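Long-range contacts in mucus binding protein (Lactobacillus reuteri, PDB 3I57), which probably sits on the bacterial cell wall and binds mucus, its type 2 repeat, the piece in this structure, also binding immunoglobulins and a calcium ion: residues V6-G11 against Y32-G37; D44-F49 against V71-H76; E78-N83 against G124-V129. One frame throughout, in Å; residues are numbered along the deposited sequence.

Contact 1 of 3, residues V6-G11 against Y32-G37; sequences VQYIDG and YSTAEG
Two tyrosine rings meet through their hydroxyls. Val6 CG2 lies over one face of the Tyr32 ring, 4.1 Å from its centroid, a CH-pi contact offset toward the rim, while Tyr8 OH stands at that ring's edge. The edge of the Tyr8 ring takes Tyr32 OH in its plane, and Gly37 CA comes obliquely to within 3.8 Å of Tyr8 CE2. Arg18, by a cation-pi contact, and Phe41 also meet this ring. The rings approach tip to tip because Tyr32 CG is anti to its backbone N (chi1 -172°), whereas Tyr8 CG is anti to its carbonyl carbon. Tyr8 OH and Tyr32 OH lie 2.6 Å apart in a short hydrogen bond; Tyr32 OH also bonds Asp20. One water ties Tyr8 OH, at 3.1 Å, to Ser33 O, to which it donates, and to Gly37 N, from which it accepts. Glycine suits position 37, since any CB would run into Tyr8 CZ. A phenylalanine at Tyr8 would remove the hydroxyl and would probably leave Tyr32 OH and the water each short of a partner. Ser33 OG caps the helix start, accepting from Ala35 N at 2.9 Å, and Thr34 OG1 bonds Asp51. Strand 2-10 thus packs inward side chains against the lead-in and first turn of helix 35-43, the helix-on-sheet arrangement of the beta-grasp fold.

Contact 2 of 3, residues D44-F49 against V71-H76; sequences DGYELF and VIFKHH
Lys74 leaves its strand with CG anti to the carbonyl carbon and crosses Phe49 obliquely. Its CG lies 3.8 Å from Phe49 CB, CD approaches the ring at CD1, and CE settles over the ring face, 3.3 Å from Phe49 CD1. A bend at chi4 (-49°) then sets Lys74 NZ 4.5 Å from the centroid of the Phe49 ring and nearly on its normal, a cation-pi contact. A long flexible cation suits this place, apolar along its stem and charged at its tip. On the same sheet face the extended Glu47 side chain meets His76: ND1 donates to OE2 at 3.2 Å, with OE2 in the imidazole plane but ND1 well above the carboxylate plane. The negative charge of Glu47 would probably favour a protonated His76 imidazole. The backbones pair antiparallel, Glu47 and Lys74 exchanging two hydrogen bonds, with Phe49 N to Ile72 O and His76 N to Gly45 O extending the pairing. Gly45, at positive phi, closes helix 35-43 as the C-prime residue of a Schellman motif. Tyr46, Phe73 and His75 form an aromatic cluster, Tyr46 CD1 resting 3.6 Å from Phe73 CB, and His75 is held by Asp127 and Asp10. Leu48 CD1 packs on Val71 CG1 at 3.7 Å. Strand 46-51 borders strand 67-80, which also neighbours strand 2-10, while Phe41 and Ile38 of helix 35-43 pack against Tyr46, Phe73, Leu48 and Val71.

Contact 3 of 3, residues E78-N83 against G124-V129; sequences ENVDPN and GVLDDV
Backbone hydrogen bonds carry most of this antiparallel pairing. Glu78 and Leu126 exchange two, Leu126 N reaching Glu78 O at 2.8 Å in the carbonyl plane. Val80 and Gly124 exchange two more: Val80 N to Gly124 O at 2.8 Å is nearly straight at 172°, although the donor stands above the carbonyl plane. Asp127 turns the chain after its strand, its OD1 accepting from Val129 N at 2.8 Å in an Asx turn. Apolar contacts lie on one face, where Val80 CG1 meets Leu126 CB at 3.7 Å and Val133 touches both side chains. Branched Val80 suits an extended strand, and its CG2 rests against C and O of Gly124. On the other face Asn79 OD1 comes beside Val125 CG2 at 3.6 Å. Charge enters through Glu78, whose CG takes the crowded position between backbone N and carbonyl carbon (chi1 54°); the chain then extends alongside Leu126 CD2. Its OE1 ends 3.2 Å from Asp128 OD1, the two carboxylates crossed rather than coplanar. The closeness of Glu78 OE1 and Asp128 OD1 suggests that one carboxylate may carry a proton or that the pair is costly, so cohesion here would rest chiefly on the backbone bonds and the apolar face.

In the fold
The contacts come in series along the chain, and all reach one mixed sheet. Contacts 1 and 2, with centres about 10 Å apart, touch within the mucin binding domain, where helix 35-43 leads through a short turn into strand 46-51 and Gln7 O reaches Val71 N. Contact 3 lies about 16 Å from contact 2 and about 26 Å from contact 1, centre to centre. Strand 67-80 serves contacts 2 and 3, pairing first with 46-51 and then with 112-127 of the Muc B2-like domain. His76 O meets Asp128 N, so one long strand and the polar links beside it join the two domains into an elongated repeat.

Contact 1 of 3, residues V6-G11 against Y32-G37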
loop_
_atom_site.group_PDB
_atom_site.type_symbol
_atom_site.label_atom_id
_atom_site.label_comp_id
_atom_site.label_asym_id
_atom_site.label_seq_id
_atom_site.Cartn_x
_atom_site.Cartn_y
_atom_site.Cartn_z
ATOM N N VAL A 6 -16.606 28.981 -4.679
ATOM C CA VAL A 6 -15.242 28.472 -4.754
ATOM C C VAL A 6 -15.279 26.998 -4.426
ATOM O O VAL A 6 -15.735 26.610 -3.360
ATOM C CB VAL A 6 -14.325 29.185 -3.757
ATOM C CG1 VAL A 6 -12.907 28.644 -3.889
ATOM C CG2 VAL A 6 -14.370 30.688 -3.990
ATOM N N GLN A 7 -14.805 26.173 -5.354
ATOM C CA GLN A 7 -15.043 24.732 -5.242
ATOM C C GLN A 7 -13.729 24.029 -4.978
ATOM O O GLN A 7 -12.808 24.130 -5.769
ATOM C CB GLN A 7 -15.699 24.201 -6.534
ATOM C CG GLN A 7 -17.083 24.863 -6.760
ATOM C CD GLN A 7 -17.603 24.687 -8.173
ATOM O OE1 GLN A 7 -18.778 24.321 -8.405
ATOM N NE2 GLN A 7 -16.751 24.945 -9.123
ATOM N N TYR A 8 -13.667 23.315 -3.869
ATOM C CA TYR A 8 -12.474 22.549 -3.491
ATOM C C TYR A 8 -12.604 21.110 -4.020
ATOM O O TYR A 8 -13.568 20.410 -3.696
ATOM C CB TYR A 8 -12.283 22.597 -1.969
ATOM C CG TYR A 8 -11.891 23.965 -1.511
ATOM C CD1 TYR A 8 -12.865 24.938 -1.314
ATOM C CD2 TYR A 8 -10.556 24.328 -1.369
ATOM C CE1 TYR A 8 -12.537 26.213 -0.947
ATOM C CE2 TYR A 8 -10.202 25.625 -0.988
ATOM C CZ TYR A 8 -11.214 26.565 -0.789
ATOM O OH TYR A 8 -10.914 27.849 -0.406
ATOM N N ILE A 9 -11.653 20.693 -4.852
ATOM C CA ILE A 9 -11.808 19.469 -5.650
ATOM C C ILE A 9 -10.678 18.466 -5.427
ATOM O O ILE A 9 -9.521 18.867 -5.404
ATOM C CB ILE A 9 -11.782 19.799 -7.158
ATOM C CG1 ILE A 9 -12.896 20.792 -7.534
ATOM C CG2 ILE A 9 -11.939 18.518 -8.000
ATOM C CD1 ILE A 9 -14.194 20.385 -6.996
ATOM N N ASP A 10 -11.012 17.175 -5.303
ATOM C CA ASP A 10 -9.985 16.105 -5.378
ATOM C C ASP A 10 -9.853 15.744 -6.848
ATOM O O ASP A 10 -10.762 15.140 -7.451
ATOM C CB ASP A 10 -10.380 14.870 -4.569
ATOM C CG ASP A 10 -9.380 13.715 -4.706
ATOM O OD1 ASP A 10 -8.611 13.679 -5.673
ATOM O OD2 ASP A 10 -9.369 12.842 -3.824
ATOM N N GLY A 11 -8.745 16.176 -7.440
ATOM C CA GLY A 11 -8.527 15.988 -8.867
ATOM C C GLY A 11 -8.074 14.593 -9.240
ATOM O O GLY A 11 -7.932 14.287 -10.432
ATOM N N TYR A 32 -12.150 37.238 -0.280
ATOM C CA TYR A 32 -11.915 35.824 -0.028
ATOM C C TYR A 32 -10.470 35.498 -0.349
ATOM O O TYR A 32 -9.870 36.056 -1.297
ATOM C CB TYR A 32 -12.822 34.985 -0.946
ATOM C CG TYR A 32 -12.843 33.496 -0.692
ATOM C CD1 TYR A 32 -13.734 32.940 0.224
ATOM C CD2 TYR A 32 -12.013 32.642 -1.411
ATOM C CE1 TYR A 32 -13.780 31.576 0.460
ATOM C CE2 TYR A 32 -12.043 31.290 -1.193
ATOM C CZ TYR A 32 -12.937 30.751 -0.273
ATOM O OH TYR A 32 -12.930 29.400 -0.084
ATOM N N SER A 33 -9.945 34.564 0.429
ATOM C CA SER A 33 -8.666 33.926 0.144
ATOM C C SER A 33 -8.832 32.417 0.242
ATOM O O SER A 33 -9.567 31.911 1.096
ATOM C CB SER A 33 -7.611 34.359 1.153
ATOM O OG SER A 33 -6.532 33.442 1.193
ATOM N N THR A 34 -8.140 31.705 -0.625
ATOM C CA THR A 34 -8.166 30.253 -0.609
ATOM C C THR A 34 -7.222 29.698 0.450
ATOM O O THR A 34 -7.121 28.482 0.600
ATOM C CB THR A 34 -7.712 29.703 -1.958
ATOM O OG1 THR A 34 -6.431 30.292 -2.274
ATOM C CG2 THR A 34 -8.783 30.017 -3.071
ATOM N N ALA A 35 -6.546 30.577 1.195
ATOM C CA ALA A 35 -5.496 30.098 2.116
ATOM C C ALA A 35 -5.969 29.146 3.211
ATOM O O ALA A 35 -5.350 28.086 3.421
ATOM C CB ALA A 35 -4.684 31.282 2.733
ATOM N N GLU A 36 -7.041 29.491 3.913
ATOM C CA GLU A 36 -7.536 28.590 4.938
ATOM C C GLU A 36 -8.024 27.262 4.365
ATOM O O GLU A 36 -7.795 26.214 4.952
ATOM C CB GLU A 36 -8.638 29.245 5.781
ATOM C CG GLU A 36 -8.047 30.217 6.809
ATOM C CD GLU A 36 -9.099 31.125 7.428
ATOM O OE1 GLU A 36 -10.299 30.956 7.114
ATOM O OE2 GLU A 36 -8.721 32.007 8.228
ATOM N N GLY A 37 -8.718 27.306 3.238
ATOM C CA GLY A 37 -9.255 26.070 2.674
ATOM C C GLY A 37 -8.120 25.171 2.217
ATOM O O GLY A 37 -8.137 23.953 2.421
HETATM O O HOH W 1 -10.185 29.512 2.135
#

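Contact 2 of 3, residues D44-F49 against V71-H76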
loop_
_atom_site.group_PDB
_atom_site.type_symbol
_atom_site.label_atom_id
_atom_site.label_comp_id
_atom_site.label_asym_id
_atom_site.label_seq_id
_atom_site.Cartn_x
_atom_site.Cartn_y
_atom_site.Cartn_z
ATOM N N ASP A 44 -5.531 17.236 5.655
ATOM C CA ASP A 44 -6.157 15.935 5.474
ATOM C C ASP A 44 -5.378 15.101 4.447
ATOM O O ASP A 44 -5.890 14.124 3.946
ATOM C CB ASP A 44 -7.613 16.056 5.018
ATOM C CG ASP A 44 -8.512 16.741 6.064
ATOM O OD1 ASP A 44 -8.123 16.773 7.226
ATOM O OD2 ASP A 44 -9.599 17.217 5.712
ATOM N N GLY A 45 -4.166 15.504 4.114
ATOM C CA GLY A 45 -3.349 14.687 3.215
ATOM C C GLY A 45 -3.223 15.161 1.795
ATOM O O GLY A 45 -2.423 14.623 1.021
ATOM N N TYR A 46 -4.025 16.148 1.422
ATOM C CA TYR A 46 -3.988 16.639 0.048
ATOM C C TYR A 46 -2.773 17.493 -0.215
ATOM O O TYR A 46 -2.108 17.957 0.707
ATOM C CB TYR A 46 -5.264 17.447 -0.264
ATOM C CG TYR A 46 -6.470 16.564 -0.376
ATOM C CD1 TYR A 46 -6.733 15.906 -1.571
ATOM C CD2 TYR A 46 -7.319 16.344 0.710
ATOM C CE1 TYR A 46 -7.812 15.075 -1.707
ATOM C CE2 TYR A 46 -8.428 15.501 0.578
ATOM C CZ TYR A 46 -8.659 14.891 -0.652
ATOM O OH TYR A 46 -9.731 14.063 -0.835
ATOM N N GLU A 47 -2.504 17.714 -1.498
ATOM C CA GLU A 47 -1.449 18.612 -1.934
ATOM C C GLU A 47 -2.084 19.480 -2.988
ATOM O O GLU A 47 -2.688 18.959 -3.919
ATOM C CB GLU A 47 -0.335 17.784 -2.577
ATOM C CG GLU A 47 0.873 18.564 -2.930
ATOM C CD GLU A 47 2.076 17.654 -3.002
ATOM O OE1 GLU A 47 3.189 18.176 -2.791
ATOM O OE2 GLU A 47 1.886 16.423 -3.230
ATOM N N LEU A 48 -1.936 20.796 -2.863
ATOM C CA LEU A 48 -2.450 21.702 -3.883
ATOM C C LEU A 48 -1.862 21.409 -5.263
ATOM O O LEU A 48 -0.628 21.328 -5.425
ATOM C CB LEU A 48 -2.183 23.157 -3.495
ATOM C CG LEU A 48 -2.688 24.224 -4.484
ATOM C CD1 LEU A 48 -4.222 24.247 -4.611
ATOM C CD2 LEU A 48 -2.176 25.590 -4.101
ATOM N N PHE A 49 -2.741 21.256 -6.257
ATOM C CA PHE A 49 -2.319 21.096 -7.653
ATOM C C PHE A 49 -2.510 22.387 -8.443
ATOM O O PHE A 49 -1.591 22.888 -9.111
ATOM C CB PHE A 49 -3.111 19.934 -8.283
ATOM C CG PHE A 49 -2.845 19.736 -9.752
ATOM C CD1 PHE A 49 -1.622 19.257 -10.182
ATOM C CD2 PHE A 49 -3.827 20.015 -10.697
ATOM C CE1 PHE A 49 -1.376 19.065 -11.545
ATOM C CE2 PHE A 49 -3.584 19.820 -12.061
ATOM C CZ PHE A 49 -2.337 19.336 -12.469
ATOM N N VAL A 71 -10.399 24.933 -6.770
ATOM C CA VAL A 71 -9.117 24.770 -6.125
ATOM C C VAL A 71 -8.892 23.270 -6.146
ATOM O O VAL A 71 -9.630 22.509 -5.517
ATOM C CB VAL A 71 -9.111 25.283 -4.639
ATOM C CG1 VAL A 71 -7.736 25.087 -4.023
ATOM C CG2 VAL A 71 -9.446 26.775 -4.580
ATOM N N ILE A 72 -7.892 22.839 -6.892
ATOM C CA ILE A 72 -7.809 21.429 -7.225
ATOM C C ILE A 72 -6.617 20.846 -6.482
ATOM O O ILE A 72 -5.540 21.434 -6.481
ATOM C CB ILE A 72 -7.648 21.200 -8.762
ATOM C CG1 ILE A 72 -8.887 21.688 -9.521
ATOM C CG2 ILE A 72 -7.461 19.695 -9.089
ATOM C CD1 ILE A 72 -8.712 21.754 -11.050
ATOM N N PHE A 73 -6.829 19.696 -5.852
ATOM C CA PHE A 73 -5.761 19.013 -5.139
ATOM C C PHE A 73 -5.450 17.646 -5.720
ATOM O O PHE A 73 -6.304 17.010 -6.334
ATOM C CB PHE A 73 -6.182 18.769 -3.689
ATOM C CG PHE A 73 -6.511 20.018 -2.937
ATOM C CD1 PHE A 73 -5.560 20.624 -2.146
ATOM C CD2 PHE A 73 -7.763 20.585 -3.033
ATOM C CE1 PHE A 73 -5.865 21.792 -1.435
ATOM C CE2 PHE A 73 -8.076 21.771 -2.335
ATOM C CZ PHE A 73 -7.121 22.358 -1.548
ATOM N N LYS A 74 -4.232 17.172 -5.475
ATOM C CA LYS A 74 -3.930 15.759 -5.650
ATOM C C LYS A 74 -3.680 15.144 -4.277
ATOM O O LYS A 74 -3.741 15.838 -3.251
ATOM C CB LYS A 74 -2.714 15.572 -6.577
ATOM C CG LYS A 74 -2.913 16.120 -7.961
ATOM C CD LYS A 74 -1.617 15.937 -8.793
ATOM C CE LYS A 74 -1.892 15.985 -10.292
ATOM N NZ LYS A 74 -3.023 15.077 -10.634
ATOM N N HIS A 75 -3.386 13.849 -4.237
ATOM C CA HIS A 75 -3.111 13.220 -2.929
ATOM C C HIS A 75 -1.607 13.314 -2.655
ATOM O O HIS A 75 -0.812 12.921 -3.515
ATOM C CB HIS A 75 -3.499 11.743 -2.960
ATOM C CG HIS A 75 -4.960 11.488 -3.144
ATOM N ND1 HIS A 75 -5.534 10.256 -2.890
ATOM C CD2 HIS A 75 -5.970 12.307 -3.529
ATOM C CE1 HIS A 75 -6.832 10.327 -3.133
ATOM N NE2 HIS A 75 -7.120 11.558 -3.528
ATOM N N HIS A 76 -1.222 13.847 -1.505
ATOM C CA HIS A 76 0.181 13.840 -1.124
ATOM C C HIS A 76 0.657 12.398 -0.862
ATOM O O HIS A 76 -0.047 11.599 -0.236
ATOM C CB HIS A 76 0.440 14.725 0.107
ATOM C CG HIS A 76 1.887 14.787 0.457
ATOM N ND1 HIS A 76 2.810 15.435 -0.341
ATOM C CD2 HIS A 76 2.599 14.154 1.419
ATOM C CE1 HIS A 76 4.018 15.260 0.164
ATOM N NE2 HIS A 76 3.918 14.495 1.237
#

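Contact 3 of 3, residues E78-N83 against G124-V129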
loop_
_atom_site.group_PDB
_atom_site.type_symbol
_atom_site.label_atom_id
_atom_site.label_comp_id
_atom_site.label_asym_id
_atom_site.label_seq_id
_atom_site.Cartn_x
_atom_site.Cartn_y
_atom_site.Cartn_z
ATOM N N GLU A 78 4.163 9.747 0.150
ATOM C CA GLU A 78 5.489 9.640 0.736
ATOM C C GLU A 78 5.944 8.184 0.668
ATOM O O GLU A 78 5.162 7.257 0.878
ATOM C CB GLU A 78 5.490 10.135 2.184
ATOM C CG GLU A 78 4.448 9.453 3.071
ATOM C CD GLU A 78 4.481 9.940 4.523
ATOM O OE1 GLU A 78 3.934 11.039 4.781
ATOM O OE2 GLU A 78 5.041 9.220 5.398
ATOM N N ASN A 79 7.213 7.986 0.354
ATOM C CA ASN A 79 7.739 6.638 0.322
ATOM C C ASN A 79 7.851 6.094 1.739
ATOM O O ASN A 79 8.328 6.788 2.650
ATOM C CB ASN A 79 9.127 6.611 -0.317
ATOM C CG ASN A 79 9.154 7.218 -1.697
ATOM O OD1 ASN A 79 8.290 6.958 -2.518
ATOM N ND2 ASN A 79 10.194 8.010 -1.971
ATOM N N VAL A 80 7.424 4.853 1.934
ATOM C CA VAL A 80 7.523 4.222 3.250
ATOM C C VAL A 80 8.294 2.896 3.220
ATOM O O VAL A 80 8.467 2.274 2.167
ATOM C CB VAL A 80 6.114 3.994 3.924
ATOM C CG1 VAL A 80 5.379 5.311 4.132
ATOM C CG2 VAL A 80 5.243 3.023 3.083
ATOM N N ASP A 81 8.758 2.487 4.398
ATOM C CA ASP A 81 9.541 1.278 4.566
ATOM C C ASP A 81 8.591 0.067 4.678
ATOM O O ASP A 81 7.391 0.227 4.852
ATOM C CB ASP A 81 10.437 1.420 5.810
ATOM C CG ASP A 81 11.477 2.565 5.674
ATOM O OD1 ASP A 81 11.796 2.969 4.531
ATOM O OD2 ASP A 81 11.996 3.076 6.700
ATOM N N PRO A 82 9.134 -1.154 4.572
ATOM C CA PRO A 82 8.330 -2.362 4.634
ATOM C C PRO A 82 7.566 -2.541 5.955
ATOM O O PRO A 82 6.664 -3.349 6.015
ATOM C CB PRO A 82 9.374 -3.480 4.468
ATOM C CG PRO A 82 10.441 -2.835 3.570
ATOM C CD PRO A 82 10.540 -1.445 4.234
ATOM N N ASN A 83 7.927 -1.820 7.009
ATOM C CA ASN A 83 7.264 -2.033 8.287
ATOM C C ASN A 83 6.064 -1.132 8.446
ATOM O O ASN A 83 5.404 -1.155 9.475
ATOM C CB ASN A 83 8.215 -1.804 9.463
ATOM C CG ASN A 83 9.505 -2.571 9.312
ATOM O OD1 ASN A 83 10.584 -1.976 9.191
ATOM N ND2 ASN A 83 9.405 -3.893 9.260
ATOM N N GLY A 124 6.893 0.709 -0.171
ATOM C CA GLY A 124 5.656 1.200 -0.754
ATOM C C GLY A 124 5.597 2.718 -0.727
ATOM O O GLY A 124 6.538 3.397 -0.313
ATOM N N VAL A 125 4.478 3.235 -1.232
ATOM C CA VAL A 125 4.228 4.658 -1.251
ATOM C C VAL A 125 2.870 4.872 -0.586
ATOM O O VAL A 125 1.841 4.344 -1.051
ATOM C CB VAL A 125 4.098 5.136 -2.664
ATOM C CG1 VAL A 125 3.621 6.584 -2.685
ATOM C CG2 VAL A 125 5.439 4.951 -3.426
ATOM N N LEU A 126 2.882 5.666 0.478
ATOM C CA LEU A 126 1.702 5.915 1.277
ATOM C C LEU A 126 0.969 7.110 0.684
ATOM O O LEU A 126 1.578 8.111 0.321
ATOM C CB LEU A 126 2.093 6.211 2.721
ATOM C CG LEU A 126 1.002 6.811 3.583
ATOM C CD1 LEU A 126 -0.065 5.769 3.892
ATOM C CD2 LEU A 126 1.651 7.413 4.852
ATOM N N ASP A 127 -0.338 6.948 0.537
ATOM C CA ASP A 127 -1.221 8.029 0.113
ATOM C C ASP A 127 -1.740 8.655 1.397
ATOM O O ASP A 127 -2.469 8.019 2.146
ATOM C CB ASP A 127 -2.356 7.404 -0.698
ATOM C CG ASP A 127 -3.401 8.433 -1.184
ATOM O OD1 ASP A 127 -3.635 9.429 -0.483
ATOM O OD2 ASP A 127 -4.012 8.205 -2.249
ATOM N N ASP A 128 -1.327 9.890 1.655
ATOM C CA ASP A 128 -1.685 10.575 2.869
ATOM C C ASP A 128 -3.184 10.856 2.997
ATOM O O ASP A 128 -3.664 11.065 4.116
ATOM C CB ASP A 128 -0.911 11.884 2.973
ATOM C CG ASP A 128 0.513 11.704 3.459
ATOM O OD1 ASP A 128 0.883 10.637 4.024
ATOM O OD2 ASP A 128 1.265 12.684 3.283
ATOM N N VAL A 129 -3.920 10.882 1.882
ATOM C CA VAL A 129 -5.375 11.156 1.966
ATOM C C VAL A 129 -6.144 9.930 2.450
ATOM O O VAL A 129 -7.041 10.036 3.293
ATOM C CB VAL A 129 -5.964 11.581 0.625
ATOM C CG1 VAL A 129 -7.509 11.552 0.696
ATOM C CG2 VAL A 129 -5.461 12.983 0.250
#